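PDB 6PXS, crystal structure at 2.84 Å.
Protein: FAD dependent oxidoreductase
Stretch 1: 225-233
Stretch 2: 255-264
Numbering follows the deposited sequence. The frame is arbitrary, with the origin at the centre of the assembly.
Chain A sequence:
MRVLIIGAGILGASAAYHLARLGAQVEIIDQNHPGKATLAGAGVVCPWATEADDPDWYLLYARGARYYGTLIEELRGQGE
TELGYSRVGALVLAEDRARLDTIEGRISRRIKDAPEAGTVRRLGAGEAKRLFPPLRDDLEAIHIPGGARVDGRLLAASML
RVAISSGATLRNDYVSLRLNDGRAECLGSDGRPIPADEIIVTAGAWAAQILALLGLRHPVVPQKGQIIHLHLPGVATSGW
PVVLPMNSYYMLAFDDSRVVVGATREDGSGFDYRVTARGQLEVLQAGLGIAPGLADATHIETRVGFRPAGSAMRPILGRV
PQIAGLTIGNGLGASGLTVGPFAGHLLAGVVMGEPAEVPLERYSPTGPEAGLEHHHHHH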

# COMPACT_ATOMS: atom_id res chain seq x y z
N GLY A 225 7.47 16.23 7.89
CA GLY A 225 8.28 15.33 8.69
C GLY A 225 8.14 13.89 8.27
O GLY A 225 7.03 13.36 8.22
N GLN A 226 9.26 13.23 7.98
CA GLN A 226 9.27 11.83 7.60
C GLN A 226 9.78 11.00 8.77
O GLN A 226 10.80 11.34 9.37
N ILE A 227 9.07 9.93 9.09
CA ILE A 227 9.36 9.10 10.25
C ILE A 227 9.35 7.64 9.81
O ILE A 227 8.45 7.21 9.09
N ILE A 228 10.36 6.88 10.25
CA ILE A 228 10.57 5.51 9.80
C ILE A 228 10.10 4.55 10.88
O ILE A 228 10.32 4.78 12.08
N HIS A 229 9.47 3.45 10.46
CA HIS A 229 9.01 2.40 11.36
C HIS A 229 9.75 1.11 11.02
O HIS A 229 9.71 0.66 9.87
N LEU A 230 10.41 0.53 12.01
CA LEU A 230 11.19 -0.68 11.84
C LEU A 230 10.51 -1.85 12.55
O LEU A 230 9.63 -1.66 13.39
N HIS A 231 10.95 -3.06 12.21
CA HIS A 231 10.40 -4.28 12.78
C HIS A 231 11.54 -5.23 13.10
O HIS A 231 12.37 -5.52 12.23
N LEU A 232 11.59 -5.71 14.34
CA LEU A 232 12.61 -6.64 14.81
C LEU A 232 11.98 -8.02 15.00
O LEU A 232 11.58 -8.37 16.11
N PRO A 233 11.89 -8.84 13.94
CA PRO A 233 11.13 -10.10 14.04
C PRO A 233 11.54 -10.97 15.22
O PRO A 233 12.69 -11.40 15.32
N ASP A 255 5.22 -2.41 21.53
CA ASP A 255 5.13 -3.79 22.02
C ASP A 255 5.35 -4.81 20.90
O ASP A 255 5.99 -5.84 21.12
N ASP A 256 4.82 -4.54 19.71
CA ASP A 256 4.86 -5.54 18.64
C ASP A 256 6.19 -5.49 17.89
O ASP A 256 6.21 -5.36 16.66
N SER A 257 7.30 -5.59 18.62
CA SER A 257 8.63 -5.70 18.01
C SER A 257 8.87 -4.57 17.01
O SER A 257 9.55 -4.76 15.99
N ARG A 258 8.33 -3.40 17.29
CA ARG A 258 8.39 -2.26 16.38
C ARG A 258 9.26 -1.16 16.99
O ARG A 258 9.16 -0.86 18.18
N VAL A 259 10.12 -0.57 16.16
CA VAL A 259 10.98 0.53 16.56
C VAL A 259 10.79 1.67 15.57
O VAL A 259 10.86 1.46 14.36
N VAL A 260 10.56 2.87 16.09
CA VAL A 260 10.37 4.07 15.29
C VAL A 260 11.59 4.96 15.48
O VAL A 260 12.15 5.04 16.58
N VAL A 261 12.01 5.64 14.41
CA VAL A 261 13.24 6.43 14.42
C VAL A 261 12.92 7.89 14.11
O VAL A 261 11.98 8.20 13.38
N GLY A 262 13.74 8.77 14.68
CA GLY A 262 13.52 10.21 14.65
C GLY A 262 13.15 10.77 13.29
O GLY A 262 13.51 10.20 12.26
N ALA A 263 12.44 11.89 13.28
CA ALA A 263 11.84 12.42 12.07
C ALA A 263 12.66 13.58 11.51
O ALA A 263 13.54 14.15 12.17
N THR A 264 12.35 13.93 10.26
CA THR A 264 12.94 15.08 9.61
C THR A 264 12.19 16.35 10.00
O THR A 264 11.08 16.30 10.54

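How does Leu230, the residue with the most surface covered, sit against the other strand? The strands run antiparallel, and its backbone is tied to Val259 both ways: Leu230 N to Val259 O at 2.6 Å, Val259 N to Leu230 O at 3.0 Å. This pairing sends both side chains to the same sheet face. Leu230, chi1 m and chi2 t, reaches Val261 (t), with Leu230 CD1 3.8 Å from Val261 CG2. Val259, also t, meets Leu232 (m, m): Val259 CG2 lies 3.6 Å from Leu232 CD2.

What fills the face carrying His229 and Val260? Val260 is t, placing CG2 over the His229 (chi1 m) ring, 3.8 Å from its centroid, a CH-pi contact. Val260 CG1 packs 3.2 Å from Ile227 CD1, at the end of a t, t side chain. Arg258 CD approaches the imidazole edge, 4.0 Å from His229 ND1.

How do Ser257 and Thr264 contribute beyond the paired strand? Both point toward stretch 1. Ser257 (m) accepts through its backbone: Leu232 N to Ser257 O is 2.8 Å. Thr264 instead uses its side chain; its p rotamer brings OG1 within 2.8 Å of Gln226 N, which donates a hydrogen bond. Thr264 N returns one to Gln226 O at 3.1 Å, so the Thr264 hydroxyl serves as acceptor for one of two hydrogen bonds between these residues.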

# COMPACT_ATOMS: atom_id res chain seq x y z
CB GLN A 226 10.15 11.60 6.37
CG GLN A 226 9.83 12.53 5.21
CD GLN A 226 10.66 12.24 3.98
OE1 GLN A 226 10.99 11.09 3.68
NE2 GLN A 226 11.02 13.30 3.25
CB ILE A 227 8.35 9.34 11.39
CG1 ILE A 227 8.73 8.54 12.64
CG2 ILE A 227 6.94 8.98 10.94
CD1 ILE A 227 7.95 8.95 13.87
CB ILE A 228 12.05 5.26 9.45
CG1 ILE A 228 12.43 6.08 8.22
CG2 ILE A 228 12.29 3.77 9.21
CD1 ILE A 228 13.90 6.01 7.87
CB HIS A 229 7.49 2.20 11.23
CG HIS A 229 6.69 3.33 11.81
ND1 HIS A 229 5.77 3.14 12.82
CD2 HIS A 229 6.68 4.65 11.53
CE1 HIS A 229 5.22 4.30 13.13
NE2 HIS A 229 5.76 5.24 12.36
CB LEU A 230 12.61 -0.50 12.39
CG LEU A 230 13.38 0.71 11.86
CD1 LEU A 230 14.74 0.78 12.52
CD2 LEU A 230 13.52 0.65 10.35
CB HIS A 231 9.41 -4.93 11.81
CG HIS A 231 8.81 -6.20 12.32
ND1 HIS A 231 8.03 -6.26 13.45
CD2 HIS A 231 8.88 -7.47 11.85
CE1 HIS A 231 7.64 -7.51 13.66
NE2 HIS A 231 8.14 -8.26 12.70
CB LEU A 232 13.23 -6.15 16.12
CG LEU A 232 14.23 -4.99 16.06
CD1 LEU A 232 15.45 -5.37 15.22
CD2 LEU A 232 13.57 -3.73 15.51
CB PRO A 233 11.41 -10.80 12.70
CG PRO A 233 12.64 -10.14 12.17
CD PRO A 233 12.57 -8.73 12.64
CB ASP A 255 3.78 -4.03 22.69
CG ASP A 255 3.70 -3.42 24.08
OD1 ASP A 255 4.75 -3.30 24.75
OD2 ASP A 255 2.58 -3.08 24.52
CB ASP A 256 3.70 -5.34 17.67
CG ASP A 256 3.57 -6.47 16.67
OD1 ASP A 256 4.44 -7.37 16.66
OD2 ASP A 256 2.60 -6.47 15.89
CB SER A 257 8.81 -7.06 17.33
OG SER A 257 8.55 -8.12 18.24
CB ARG A 258 6.99 -1.72 16.09
CG ARG A 258 6.93 -0.72 14.95
CD ARG A 258 5.49 -0.41 14.56
NE ARG A 258 4.76 0.24 15.64
CZ ARG A 258 3.49 0.64 15.56
NH1 ARG A 258 2.81 0.45 14.44
NH2 ARG A 258 2.91 1.22 16.60
CB VAL A 259 12.46 0.11 16.63
CG1 VAL A 259 13.34 1.30 16.99
CG2 VAL A 259 12.65 -1.01 17.63
CB VAL A 260 9.08 4.81 15.67
CG1 VAL A 260 8.84 5.99 14.75
CG2 VAL A 260 7.89 3.85 15.66
CB VAL A 261 14.27 5.87 13.41
CG1 VAL A 261 15.60 6.59 13.56
CG2 VAL A 261 14.44 4.38 13.62
CB ALA A 263 10.41 12.88 12.35
CB THR A 264 12.90 14.91 8.09
OG1 THR A 264 11.54 14.82 7.64
CG2 THR A 264 13.65 13.65 7.67